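Local structure of alpha-14 giardin (Giardia lamblia, 3CHJ) at residues A[183-188]-A[222-227]; A[278-283]-A[310-315]. The protein binds calcium and, in a calcium-dependent way, phospholipids, and may act as a structural element linking the lipid bilayer to the underlying axoneme. All blocks are in the same frame, centred on the assembly; numbering follows the deposited sequence.

Interaction 1 of 2, residues A[183-188]-A[222-227]. With CA (calcium ion), chain B.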
loop_
_atom_site.group_PDB
_atom_site.type_symbol
_atom_site.label_atom_id
_atom_site.label_comp_id
_atom_site.label_asym_id
_atom_site.label_seq_id
_atom_site.Cartn_x
_atom_site.Cartn_y
_atom_site.Cartn_z
ATOM N N LYS A 183 6.812 -25.306 -14.460
ATOM C CA LYS A 183 6.248 -25.975 -13.290
ATOM C C LYS A 183 7.212 -26.046 -12.103
ATOM O O LYS A 183 6.793 -25.889 -10.950
ATOM C CB LYS A 183 5.728 -27.375 -13.663
ATOM C CG LYS A 183 6.729 -28.235 -14.432
ATOM C CD LYS A 183 6.279 -29.696 -14.535
ATOM C CE LYS A 183 7.420 -30.574 -15.019
ATOM N NZ LYS A 183 8.658 -30.362 -14.218
ATOM N N ASP A 184 8.495 -26.263 -12.392
ATOM C CA ASP A 184 9.529 -26.416 -11.368
ATOM C C ASP A 184 9.969 -25.062 -10.816
ATOM O O ASP A 184 10.685 -24.995 -9.813
ATOM C CB ASP A 184 10.752 -27.145 -11.951
ATOM C CG ASP A 184 11.448 -26.342 -13.049
ATOM O OD1 ASP A 184 10.801 -26.069 -14.079
ATOM O OD2 ASP A 184 12.647 -25.992 -12.891
ATOM N N GLU A 185 9.529 -23.987 -11.472
ATOM C CA GLU A 185 9.910 -22.631 -11.081
ATOM C C GLU A 185 8.920 -21.956 -10.128
ATOM O O GLU A 185 9.274 -20.983 -9.456
ATOM C CB GLU A 185 10.115 -21.769 -12.328
ATOM C CG GLU A 185 11.236 -22.351 -13.221
ATOM C CD GLU A 185 11.363 -21.730 -14.596
ATOM O OE1 GLU A 185 10.574 -20.833 -14.968
ATOM O OE2 GLU A 185 12.280 -22.163 -15.333
ATOM N N VAL A 186 7.693 -22.474 -10.068
ATOM C CA VAL A 186 6.647 -21.858 -9.233
ATOM C C VAL A 186 7.136 -21.740 -7.801
ATOM O O VAL A 186 7.096 -20.658 -7.193
ATOM C CB VAL A 186 5.323 -22.660 -9.274
ATOM C CG1 VAL A 186 4.321 -22.107 -8.271
ATOM C CG2 VAL A 186 4.730 -22.631 -10.673
ATOM N N SER A 187 7.628 -22.858 -7.263
ATOM C CA SER A 187 8.114 -22.888 -5.896
ATOM C C SER A 187 9.242 -21.895 -5.612
ATOM O O SER A 187 9.273 -21.295 -4.549
ATOM C CB SER A 187 8.515 -24.318 -5.498
ATOM O OG SER A 187 9.617 -24.760 -6.256
ATOM N N THR A 188 10.171 -21.725 -6.552
ATOM C CA THR A 188 11.272 -20.768 -6.378
ATOM C C THR A 188 10.748 -19.338 -6.205
ATOM O O THR A 188 11.140 -18.601 -5.285
ATOM C CB THR A 188 12.200 -20.819 -7.599
ATOM O OG1 THR A 188 12.694 -22.166 -7.746
ATOM C CG2 THR A 188 13.351 -19.845 -7.476
ATOM N N GLU A 222 10.516 -8.599 -14.673
ATOM C CA GLU A 222 9.851 -8.029 -15.828
ATOM C C GLU A 222 9.883 -9.017 -16.991
ATOM O O GLU A 222 8.884 -9.183 -17.668
ATOM C CB GLU A 222 10.498 -6.690 -16.222
ATOM C CG GLU A 222 10.277 -5.582 -15.191
ATOM C CD GLU A 222 11.440 -4.589 -15.017
ATOM O OE1 GLU A 222 12.129 -4.228 -16.015
ATOM O OE2 GLU A 222 11.659 -4.155 -13.849
ATOM N N ASP A 223 11.012 -9.700 -17.187
ATOM C CA ASP A 223 11.134 -10.704 -18.248
ATOM C C ASP A 223 10.112 -11.817 -18.047
ATOM O O ASP A 223 9.452 -12.251 -18.993
ATOM C CB ASP A 223 12.532 -11.332 -18.279
ATOM C CG ASP A 223 13.606 -10.374 -18.748
ATOM O OD1 ASP A 223 13.280 -9.287 -19.264
ATOM O OD2 ASP A 223 14.792 -10.723 -18.593
ATOM N N GLU A 224 9.976 -12.252 -16.798
ATOM C CA GLU A 224 9.251 -13.494 -16.472
ATOM C C GLU A 224 7.736 -13.367 -16.484
ATOM O O GLU A 224 7.025 -14.315 -16.855
ATOM C CB GLU A 224 9.708 -14.034 -15.107
ATOM C CG GLU A 224 9.048 -15.365 -14.678
ATOM C CD GLU A 224 9.643 -16.607 -15.355
ATOM O OE1 GLU A 224 9.989 -16.560 -16.558
ATOM O OE2 GLU A 224 9.754 -17.649 -14.687
ATOM N N PHE A 225 7.250 -12.218 -16.038
ATOM C CA PHE A 225 5.832 -12.063 -15.752
ATOM C C PHE A 225 5.197 -11.001 -16.610
ATOM O O PHE A 225 5.880 -10.140 -17.151
ATOM C CB PHE A 225 5.651 -11.672 -14.290
ATOM C CG PHE A 225 6.123 -12.719 -13.305
ATOM C CD1 PHE A 225 5.378 -13.879 -13.113
ATOM C CD2 PHE A 225 7.297 -12.546 -12.572
ATOM C CE1 PHE A 225 5.794 -14.866 -12.179
ATOM C CE2 PHE A 225 7.724 -13.522 -11.643
ATOM C CZ PHE A 225 6.962 -14.692 -11.460
ATOM N N GLN A 226 3.874 -11.078 -16.716
ATOM C CA GLN A 226 3.078 -10.049 -17.365
ATOM C C GLN A 226 1.820 -9.748 -16.555
ATOM O O GLN A 226 1.494 -10.465 -15.606
ATOM C CB GLN A 226 2.713 -10.450 -18.807
ATOM C CG GLN A 226 1.678 -11.563 -18.871
ATOM C CD GLN A 226 1.367 -11.920 -20.302
ATOM O OE1 GLN A 226 2.203 -12.514 -20.990
ATOM N NE2 GLN A 226 0.185 -11.524 -20.772
ATOM N N GLY A 227 1.103 -8.690 -16.921
ATOM C CA GLY A 227 -0.162 -8.390 -16.272
ATOM C C GLY A 227 -0.021 -8.191 -14.771
ATOM O O GLY A 227 0.999 -7.655 -14.302
HETATM CA CA CA B . 10.944 -18.865 -16.475
#

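Interaction 2 of 2, residues A[278-283]-A[310-315]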
loop_
_atom_site.group_PDB
_atom_site.type_symbol
_atom_site.label_atom_id
_atom_site.label_comp_id
_atom_site.label_asym_id
_atom_site.label_seq_id
_atom_site.Cartn_x
_atom_site.Cartn_y
_atom_site.Cartn_z
ATOM N N GLY A 278 10.355 9.068 1.723
ATOM C CA GLY A 278 11.174 9.239 0.531
ATOM C C GLY A 278 10.453 9.024 -0.792
ATOM O O GLY A 278 11.078 9.076 -1.854
ATOM N N CYS A 279 9.140 8.806 -0.754
ATOM C CA CYS A 279 8.391 8.549 -1.990
ATOM C C CYS A 279 8.663 9.553 -3.106
ATOM O O CYS A 279 8.976 9.151 -4.250
ATOM C CB CYS A 279 6.900 8.506 -1.704
ATOM S SG CYS A 279 5.887 8.178 -3.185
ATOM N N LYS A 280 8.523 10.848 -2.814
ATOM C CA LYS A 280 8.717 11.846 -3.883
ATOM C C LYS A 280 10.137 11.831 -4.458
ATOM O O LYS A 280 10.326 11.957 -5.683
ATOM C CB LYS A 280 8.335 13.257 -3.429
ATOM C CG LYS A 280 6.841 13.429 -3.118
ATOM C CD LYS A 280 6.480 14.934 -3.018
ATOM C CE LYS A 280 5.032 15.125 -2.558
ATOM N NZ LYS A 280 4.634 16.588 -2.464
ATOM N N TYR A 281 11.121 11.671 -3.582
ATOM C CA TYR A 281 12.510 11.555 -4.021
ATOM C C TYR A 281 12.724 10.373 -4.987
ATOM O O TYR A 281 13.281 10.540 -6.077
ATOM C CB TYR A 281 13.407 11.422 -2.800
ATOM C CG TYR A 281 14.834 11.115 -3.137
ATOM C CD1 TYR A 281 15.703 12.125 -3.519
ATOM C CD2 TYR A 281 15.297 9.809 -3.099
ATOM C CE1 TYR A 281 17.028 11.830 -3.840
ATOM C CE2 TYR A 281 16.611 9.500 -3.424
ATOM C CZ TYR A 281 17.465 10.520 -3.789
ATOM O OH TYR A 281 18.784 10.217 -4.087
ATOM N N TYR A 282 12.267 9.186 -4.595
ATOM C CA TYR A 282 12.463 8.022 -5.456
ATOM C C TYR A 282 11.623 8.122 -6.712
ATOM O O TYR A 282 12.042 7.657 -7.759
ATOM C CB TYR A 282 12.213 6.708 -4.705
ATOM C CG TYR A 282 13.314 6.445 -3.717
ATOM C CD1 TYR A 282 14.564 5.993 -4.142
ATOM C CD2 TYR A 282 13.126 6.687 -2.350
ATOM C CE1 TYR A 282 15.594 5.775 -3.228
ATOM C CE2 TYR A 282 14.149 6.475 -1.427
ATOM C CZ TYR A 282 15.379 6.024 -1.872
ATOM O OH TYR A 282 16.393 5.801 -0.979
ATOM N N TYR A 283 10.450 8.730 -6.603
ATOM C CA TYR A 283 9.595 8.929 -7.772
ATOM C C TYR A 283 10.365 9.648 -8.894
ATOM O O TYR A 283 10.376 9.203 -10.048
ATOM C CB TYR A 283 8.310 9.700 -7.400
ATOM C CG TYR A 283 7.342 9.729 -8.560
ATOM C CD1 TYR A 283 6.276 8.821 -8.624
ATOM C CD2 TYR A 283 7.518 10.618 -9.622
ATOM C CE1 TYR A 283 5.410 8.801 -9.715
ATOM C CE2 TYR A 283 6.651 10.598 -10.730
ATOM C CZ TYR A 283 5.608 9.691 -10.756
ATOM O OH TYR A 283 4.750 9.652 -11.831
ATOM N N LEU A 310 -0.075 15.214 1.410
ATOM C CA LEU A 310 0.119 14.013 2.232
ATOM C C LEU A 310 1.475 13.389 1.992
ATOM O O LEU A 310 2.097 12.869 2.924
ATOM C CB LEU A 310 -0.973 12.981 1.922
ATOM C CG LEU A 310 -2.313 13.344 2.569
ATOM C CD1 LEU A 310 -3.466 12.520 1.935
ATOM C CD2 LEU A 310 -2.273 13.149 4.070
ATOM N N TRP A 311 1.943 13.451 0.747
ATOM C CA TRP A 311 3.219 12.869 0.395
ATOM C C TRP A 311 4.403 13.801 0.638
ATOM O O TRP A 311 5.553 13.434 0.377
ATOM C CB TRP A 311 3.173 12.389 -1.058
ATOM C CG TRP A 311 2.478 11.089 -1.198
ATOM C CD1 TRP A 311 1.281 10.846 -1.824
ATOM C CD2 TRP A 311 2.948 9.834 -0.721
ATOM N NE1 TRP A 311 0.978 9.496 -1.751
ATOM C CE2 TRP A 311 1.993 8.855 -1.083
ATOM C CE3 TRP A 311 4.078 9.437 0.007
ATOM C CZ2 TRP A 311 2.149 7.510 -0.759
ATOM C CZ3 TRP A 311 4.229 8.109 0.328
ATOM C CH2 TRP A 311 3.276 7.156 -0.050
ATOM N N GLU A 312 4.129 15.009 1.117
ATOM C CA GLU A 312 5.214 15.884 1.508
ATOM C C GLU A 312 5.737 15.398 2.858
ATOM O O GLU A 312 4.979 15.285 3.823
ATOM C CB GLU A 312 4.750 17.341 1.583
ATOM C CG GLU A 312 5.896 18.328 1.720
ATOM C CD GLU A 312 6.713 18.530 0.434
ATOM O OE1 GLU A 312 7.576 19.425 0.466
ATOM O OE2 GLU A 312 6.516 17.837 -0.605
ATOM N N PRO A 313 7.033 15.103 2.933
ATOM C CA PRO A 313 7.611 14.641 4.192
ATOM C C PRO A 313 7.268 15.560 5.377
ATOM O O PRO A 313 7.437 16.785 5.298
ATOM C CB PRO A 313 9.122 14.678 3.915
ATOM C CG PRO A 313 9.228 14.525 2.441
ATOM C CD PRO A 313 8.039 15.206 1.856
ATOM N N VAL A 314 6.764 14.974 6.462
ATOM C CA VAL A 314 6.657 15.715 7.714
ATOM C C VAL A 314 8.042 15.668 8.328
ATOM O O VAL A 314 8.629 14.587 8.464
ATOM C CB VAL A 314 5.603 15.133 8.679
ATOM C CG1 VAL A 314 5.658 15.844 10.043
ATOM C CG2 VAL A 314 4.202 15.289 8.102
ATOM N N THR A 315 8.545 16.850 8.688
ATOM C CA THR A 315 9.923 17.021 9.159
ATOM C C THR A 315 9.953 17.601 10.574
ATOM O O THR A 315 10.984 18.129 11.012
ATOM C CB THR A 315 10.720 17.954 8.218
ATOM O OG1 THR A 315 10.075 19.232 8.157
ATOM C CG2 THR A 315 10.832 17.365 6.798
HETATM O O HOH W 1 7.400 11.561 -0.276
#

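Interaction 1 of 2, residues A[183-188]-A[222-227]
E185 and E224 meet through a calcium ion, and the seven-ligand site they complete resembles the type II calcium site of annexins, in which loop carbonyls and a two-oxygen acid from further along the chain hold the ion. E224 chelates through both oxygens, with OE1 and OE2 each 2.5 Å from the calcium. E185 gives one oxygen: its OE1 lies 2.5 Å from the ion, whereas its OE2 stands off at 3.7 Å. The two side chains converge obliquely, their carboxylate planes 30° apart. E185 OE1 and E224 OE2 come within 3.3 Å of each other, a spacing explained by their shared ion, whose positive charge probably offsets the repulsion between the acids. A175 O, T178 O, T178 OG1 and G180 O supply the remaining ligands.

The second shell orients both acids. K174 forms a salt bridge with E185 OE2, the oxygen turned from the metal, while the backbone N of K182 hydrogen-bonds to E185 OE1. W189 NE1 donates to E224 OE2, so that oxygen is gripped by both an N-H and the ion. E224 departs the last turn of helix 217-224 with CG anti to the backbone N, and a bend at chi2 (79°) brings the carboxylate round to the calcium. On its way to the metal the chain also packs on its neighbour: E224 CG sits over the centre of the F225 ring, 3.7 Å above its plane.

Interaction 2 of 2, residues A[278-283]-A[310-315]
K280 NZ is gripped by three groups, one of them across this contact: it donates to E312 OE2 at 2.9 Å in a salt bridge, and it also pairs with D292 OD1 and bonds to K308 O. Within the E312 carboxylate the ammonium approaches OE2 from the anti side, 21° out of the plane, and the two side chains meet at about a right angle. Three nearly trans torsions beyond CG stretch the lysine chain to full length, laying its methylenes alongside the backbone of W311; K280 CE comes 3.4 Å from W311 O and 3.6 Å from W311 CB. E312 instead folds at chi2 (73°), turning its carboxylate back toward K280.

A water ties the two backbones together as well. It accepts from K280 N at 2.9 Å and donates to W311 O at 2.7 Å, thereby serving an N-H in the first turn of helix 279-287. Both segments fall in the fourth repeat of this all-helical annexin, and the contact fastens the start of that helix to the chain leaving helix 301-310. E312 O in turn bonds to R37 NH2, and V314 packs on the same arginine, so the exit also reaches helix 31-38.

On the buried side C279 lies over one face of the W311 indole, its sulfur offset toward the rim. C279 SG is 4.0 Å from the centroid of the six-membered ring of W311 and 15° off its normal, a sulfur-aromatic contact, while C279 CB presses against W311 CZ3 at 3.4 Å. The ring also meets that of F291, the side chain touches M251, and W311 NE1 is held by a hydrogen bond to T269 OG1.

Along the chain, interaction 1 is complete before the first residue of interaction 2. Their centres lie 32 Å apart and their nearest atoms about 13 Å apart, so they do not meet directly. They share no helix: the first joins the region around the start of helix 186-195 to the end of helix 217-224, the second the start of helix 279-287 to the loop after helix 301-310. The centre of interaction 1 lies about 23 Å from the centre of the chain, that of interaction 2 about 15 Å. The calcium site is thus built apart from the fourth-repeat contact, with no residue or helix in common.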